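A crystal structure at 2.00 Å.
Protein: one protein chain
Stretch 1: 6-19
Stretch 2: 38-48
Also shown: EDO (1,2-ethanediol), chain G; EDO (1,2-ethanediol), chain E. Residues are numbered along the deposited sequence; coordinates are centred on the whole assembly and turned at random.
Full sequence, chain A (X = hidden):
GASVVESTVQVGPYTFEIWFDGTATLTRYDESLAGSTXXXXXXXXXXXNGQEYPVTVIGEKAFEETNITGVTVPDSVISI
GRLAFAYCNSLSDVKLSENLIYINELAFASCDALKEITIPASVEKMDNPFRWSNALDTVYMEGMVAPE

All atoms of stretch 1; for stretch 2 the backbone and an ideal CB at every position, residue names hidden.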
# COMPACT_ATOMS: atom_id res chain seq x y z
N GLU A 6 11.94 35.40 11.75
CA GLU A 6 11.92 36.83 12.08
C GLU A 6 10.72 37.12 12.95
O GLU A 6 10.86 37.81 13.95
CB GLU A 6 11.89 37.71 10.83
CG GLU A 6 11.93 39.20 11.15
CD GLU A 6 11.89 40.11 9.95
OE1 GLU A 6 11.20 39.76 8.96
OE2 GLU A 6 12.50 41.21 10.01
N SER A 7 9.52 36.64 12.57
CA SER A 7 8.31 36.85 13.37
C SER A 7 7.27 35.75 13.13
O SER A 7 7.34 35.03 12.14
CB SER A 7 7.71 38.24 13.14
OG SER A 7 7.30 38.46 11.80
N THR A 8 6.34 35.63 14.06
CA THR A 8 5.25 34.66 14.00
C THR A 8 3.96 35.46 13.90
O THR A 8 3.76 36.40 14.69
CB THR A 8 5.29 33.72 15.20
OG1 THR A 8 6.60 33.13 15.25
CG2 THR A 8 4.23 32.62 15.12
N VAL A 9 3.12 35.12 12.92
CA VAL A 9 1.88 35.84 12.69
C VAL A 9 0.71 34.86 12.70
O VAL A 9 0.79 33.79 12.09
CB VAL A 9 1.95 36.67 11.37
CG1 VAL A 9 0.63 37.39 11.10
CG2 VAL A 9 3.08 37.69 11.41
N GLN A 10 -0.36 35.24 13.40
CA GLN A 10 -1.60 34.47 13.43
C GLN A 10 -2.64 35.18 12.55
O GLN A 10 -2.86 36.38 12.72
CB GLN A 10 -2.12 34.31 14.87
CG GLN A 10 -3.28 33.33 15.00
CD GLN A 10 -2.86 31.89 14.86
OE1 GLN A 10 -1.72 31.51 15.16
NE2 GLN A 10 -3.77 31.04 14.41
N VAL A 11 -3.24 34.44 11.59
CA VAL A 11 -4.29 34.95 10.69
C VAL A 11 -5.42 33.98 10.80
O VAL A 11 -5.37 32.91 10.18
CB VAL A 11 -3.85 35.16 9.20
CG1 VAL A 11 -4.96 35.82 8.40
CG2 VAL A 11 -2.57 35.99 9.11
N GLY A 12 -6.41 34.31 11.63
CA GLY A 12 -7.53 33.41 11.89
C GLY A 12 -7.02 32.05 12.36
O GLY A 12 -6.29 31.99 13.35
N PRO A 13 -7.31 30.94 11.63
CA PRO A 13 -6.84 29.63 12.10
C PRO A 13 -5.39 29.31 11.72
O PRO A 13 -4.86 28.27 12.11
CB PRO A 13 -7.80 28.66 11.40
CG PRO A 13 -8.06 29.32 10.09
CD PRO A 13 -8.13 30.81 10.41
N TYR A 14 -4.75 30.20 10.95
CA TYR A 14 -3.39 29.95 10.45
C TYR A 14 -2.30 30.59 11.26
O TYR A 14 -2.36 31.80 11.56
CB TYR A 14 -3.27 30.49 9.01
CG TYR A 14 -4.29 29.93 8.06
CD1 TYR A 14 -4.22 28.62 7.61
CD2 TYR A 14 -5.35 30.72 7.60
CE1 TYR A 14 -5.16 28.10 6.73
CE2 TYR A 14 -6.30 30.21 6.73
CZ TYR A 14 -6.20 28.90 6.29
OH TYR A 14 -7.13 28.37 5.45
N THR A 15 -1.25 29.81 11.56
CA THR A 15 -0.03 30.34 12.17
C THR A 15 1.04 30.35 11.09
O THR A 15 1.24 29.34 10.44
CB THR A 15 0.45 29.51 13.38
OG1 THR A 15 -0.62 29.30 14.28
CG2 THR A 15 1.65 30.17 14.09
N PHE A 16 1.74 31.48 10.93
CA PHE A 16 2.83 31.58 9.98
C PHE A 16 4.10 31.98 10.64
O PHE A 16 4.09 32.84 11.54
CB PHE A 16 2.54 32.63 8.89
CG PHE A 16 1.33 32.37 8.06
CD1 PHE A 16 1.40 31.58 6.91
CD2 PHE A 16 0.11 32.93 8.40
CE1 PHE A 16 0.26 31.33 6.15
CE2 PHE A 16 -1.02 32.70 7.62
CZ PHE A 16 -0.94 31.90 6.50
N GLU A 17 5.22 31.41 10.15
CA GLU A 17 6.53 31.87 10.57
C GLU A 17 7.13 32.59 9.38
O GLU A 17 7.14 32.04 8.27
CB GLU A 17 7.42 30.72 11.05
CG GLU A 17 7.07 30.29 12.45
CD GLU A 17 7.86 29.11 12.98
OE1 GLU A 17 8.51 28.41 12.17
OE2 GLU A 17 7.80 28.86 14.20
N ILE A 18 7.52 33.84 9.58
CA ILE A 18 8.15 34.66 8.55
C ILE A 18 9.64 34.55 8.81
O ILE A 18 10.09 34.88 9.91
CB ILE A 18 7.63 36.13 8.57
CG1 ILE A 18 6.12 36.16 8.22
CG2 ILE A 18 8.44 37.03 7.64
CD1 ILE A 18 5.43 37.47 8.67
N TRP A 19 10.40 34.12 7.79
CA TRP A 19 11.84 33.90 7.83
C TRP A 19 12.60 35.12 7.38
O TRP A 19 12.07 35.92 6.62
CB TRP A 19 12.17 32.72 6.91
CG TRP A 19 11.45 31.47 7.29
CD1 TRP A 19 10.26 31.02 6.79
CD2 TRP A 19 11.85 30.54 8.29
NE1 TRP A 19 9.90 29.86 7.44
CE2 TRP A 19 10.85 29.55 8.37
CE3 TRP A 19 12.98 30.43 9.12
CZ2 TRP A 19 10.95 28.46 9.23
CZ3 TRP A 19 13.09 29.33 9.96
CH2 TRP A 19 12.08 28.36 10.02
N UNK A 38 -13.31 24.25 4.89
CA UNK A 38 -12.54 24.47 3.67
C UNK A 38 -11.39 25.41 4.01
O UNK A 38 -11.63 26.53 4.48
CB UNK A 38 -13.41 25.04 2.55
N UNK A 39 -10.15 24.96 3.82
CA UNK A 39 -8.97 25.77 4.12
C UNK A 39 -8.50 26.50 2.87
O UNK A 39 -7.85 25.91 2.01
CB UNK A 39 -7.84 24.90 4.68
N UNK A 40 -8.89 27.78 2.74
CA UNK A 40 -8.47 28.61 1.61
C UNK A 40 -7.22 29.32 2.09
O UNK A 40 -7.31 30.35 2.75
CB UNK A 40 -9.55 29.59 1.16
N UNK A 41 -6.06 28.69 1.90
CA UNK A 41 -4.79 29.18 2.44
C UNK A 41 -4.39 30.50 1.78
O UNK A 41 -4.32 30.55 0.55
CB UNK A 41 -3.69 28.14 2.24
N UNK A 42 -4.08 31.56 2.57
CA UNK A 42 -3.67 32.84 1.93
C UNK A 42 -2.31 32.70 1.23
O UNK A 42 -1.45 31.95 1.69
CB UNK A 42 -3.60 33.96 2.97
N UNK A 43 -2.16 33.42 0.11
CA UNK A 43 -0.92 33.43 -0.67
C UNK A 43 0.15 34.31 -0.02
O UNK A 43 1.33 34.22 -0.36
CB UNK A 43 -1.20 33.92 -2.09
N UNK A 44 -0.27 35.21 0.87
CA UNK A 44 0.66 36.09 1.55
C UNK A 44 0.21 36.38 2.99
O UNK A 44 -0.95 36.16 3.34
CB UNK A 44 0.81 37.40 0.77
N UNK A 45 1.14 36.85 3.81
CA UNK A 45 0.88 37.19 5.22
C UNK A 45 1.58 38.53 5.50
O UNK A 45 2.65 38.80 4.95
CB UNK A 45 1.38 36.09 6.17
N UNK A 46 0.92 39.39 6.29
CA UNK A 46 1.41 40.73 6.63
C UNK A 46 1.88 40.73 8.08
O UNK A 46 1.16 40.26 8.96
CB UNK A 46 0.33 41.79 6.41
N UNK A 47 3.09 41.27 8.32
CA UNK A 47 3.62 41.36 9.69
C UNK A 47 3.07 42.62 10.38
O UNK A 47 2.29 43.36 9.78
CB UNK A 47 5.15 41.38 9.68
N UNK A 48 3.47 42.84 11.65
CA UNK A 48 2.99 43.98 12.45
C UNK A 48 3.31 45.35 11.82
O UNK A 48 2.57 46.30 12.05
CB UNK A 48 3.61 43.91 13.85
C1 EDO G . -2.28 39.88 2.91
O1 EDO G . -1.02 39.42 3.37
C2 EDO G . -3.33 39.71 4.02
O2 EDO G . -2.90 40.44 5.16
C1 EDO E . -7.34 34.27 -0.53
O1 EDO E . -6.97 32.96 -0.92
C2 EDO E . -7.87 34.26 0.92
O2 EDO E . -7.03 33.44 1.71

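Stretch 1 is a β-hairpin whose strands, 6-11 and 14-19, are joined by a type II' turn from Val11 to Tyr14. The side chains of Ser7, Val9, Val11, Tyr14, Phe16 and Ile18 point toward stretch 2, so the hairpin offers it a largely apolar surface with a hydroxyl at each end.

At position 38 CA-to-CB points away and no atom of stretch 1 lies within 5.5 Å of the ideal CB; the hairpin sets no limit here, and many side chains would suit. The residue is Tyr38, which makes no contact with stretch 1.

At position 39 the bond runs sideways and the ideal CB lies 3.6 Å from Tyr14 OH. A small residue suits so close an approach, although a larger one directed past the hydroxyl is not excluded. Ala39 is found, its CB 3.6 Å from Tyr14 OH.

Position 40 points away, which favours a polar or otherwise undemanding residue. It is Asp40. Its backbone matters more to the contact: water 3 accepts a hydrogen bond from Asp40 N (3.0 Å) and is also hydrogen-bonded to Tyr14 OH (2.6 Å), linking the tyrosine to the chain where no clear direct hydrogen bond exists.

At position 41 CB points sideways, 4.7 Å from Tyr14 OH, near the phenol ring. A medium-sized aliphatic group would fit, be it valine, leucine or isoleucine. Ile41 brings CG1 to 4.0 Å from Tyr14 CE1.

Position 42 has phi/psi of -68/145°, compatible with proline but not demanding it, and its ideal CB is 4.9 Å from Phe16 CZ. Near two aromatic rings, a compact apolar residue is expected. Pro42 serves both: CD sits over one face of the Tyr14 ring, 4.0 Å from its centroid in a CH-pi contact, while CG packs 3.6 Å from Phe16 CZ.

Positions 43 and 44 point away from the hairpin and are little constrained by it. They are Ala43 and Ser44; Ser44 OG accepts a hydrogen bond from O1 of the chain G ethanediol (2.9 Å).

At position 45 CA-to-CB points toward the hairpin, its ideal CB 4.1 Å from Phe16 CD2, 4.9 Å from Val11 CG2 and 5.0 Å from Ile18 CD1. This apolar setting, with extended backbone angles, calls for an aliphatic residue, probably β-branched. In Val45, CB lies over one face of the Phe16 ring, CG2 reaches Val9 CG1 at 3.6 Å, and CG1 approaches Ile18 CG1 at 4.1 Å.

Position 46 points away, so a polar residue is easily accommodated. Thr46 shares a hydrogen bond with ethanediol, OG1 to O1 of chain G (2.9 Å).

At position 47 the ideal CB is 4.0 Å from Ile18 CD1 and 4.2 Å from Ser7 OG; a small polar or acidic residue could use the hydroxyl, and an aliphatic one the isoleucine. Asp47 reaches Ser7 through water 1, which lies 2.8 Å from both Asp47 OD2 and Ser7 OG.

At position 48 CA-to-CB points sideways and nothing of stretch 1 lies within 5.5 Å of the ideal CB, so many residues would suit, polar ones readily. It is Glu48, poorly ordered; its backbone N donates to water 2 (Glu48 N to the water oxygen, 3.0 Å), which is also weakly hydrogen-bonded to Ser7 OG (3.4 Å).

Stretch 2, residues 38-48: YADIPASVTDE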
# COMPACT_ATOMS: atom_id res chain seq x y z
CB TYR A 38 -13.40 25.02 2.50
CG TYR A 38 -12.65 24.92 1.19
CD1 TYR A 38 -11.71 25.88 0.82
CD2 TYR A 38 -12.79 23.81 0.36
CE1 TYR A 38 -10.96 25.76 -0.34
CE2 TYR A 38 -12.04 23.67 -0.80
CZ TYR A 38 -11.13 24.65 -1.15
OH TYR A 38 -10.40 24.53 -2.31
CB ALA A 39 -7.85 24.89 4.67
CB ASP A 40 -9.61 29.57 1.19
CG ASP A 40 -9.41 30.30 -0.13
OD1 ASP A 40 -8.50 29.90 -0.91
OD2 ASP A 40 -10.16 31.25 -0.40
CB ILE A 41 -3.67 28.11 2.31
CG1 ILE A 41 -4.01 26.82 3.09
CG2 ILE A 41 -2.30 28.69 2.72
CD1 ILE A 41 -3.08 25.58 2.76
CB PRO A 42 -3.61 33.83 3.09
CG PRO A 42 -3.61 33.03 4.32
CD PRO A 42 -4.12 31.66 4.04
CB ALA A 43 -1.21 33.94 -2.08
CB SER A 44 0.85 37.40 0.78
OG SER A 44 -0.31 38.20 0.84
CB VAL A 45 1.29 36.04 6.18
CG1 VAL A 45 2.75 35.66 6.03
CG2 VAL A 45 0.98 36.37 7.63
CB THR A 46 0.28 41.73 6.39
OG1 THR A 46 -0.13 41.65 5.03
CG2 THR A 46 0.65 43.17 6.73
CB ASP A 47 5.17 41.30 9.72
CG ASP A 47 5.96 42.45 9.10
OD1 ASP A 47 5.36 43.54 8.85
OD2 ASP A 47 7.18 42.26 8.88
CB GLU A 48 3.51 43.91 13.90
CG GLU A 48 5.03 43.97 14.05
CD GLU A 48 5.59 43.41 15.35
OE1 GLU A 48 5.03 43.71 16.43
OE2 GLU A 48 6.63 42.72 15.28
O HOH W 1 8.56 39.97 9.84
O HOH W 2 5.07 40.70 13.02
O HOH W 3 -9.48 29.41 5.24
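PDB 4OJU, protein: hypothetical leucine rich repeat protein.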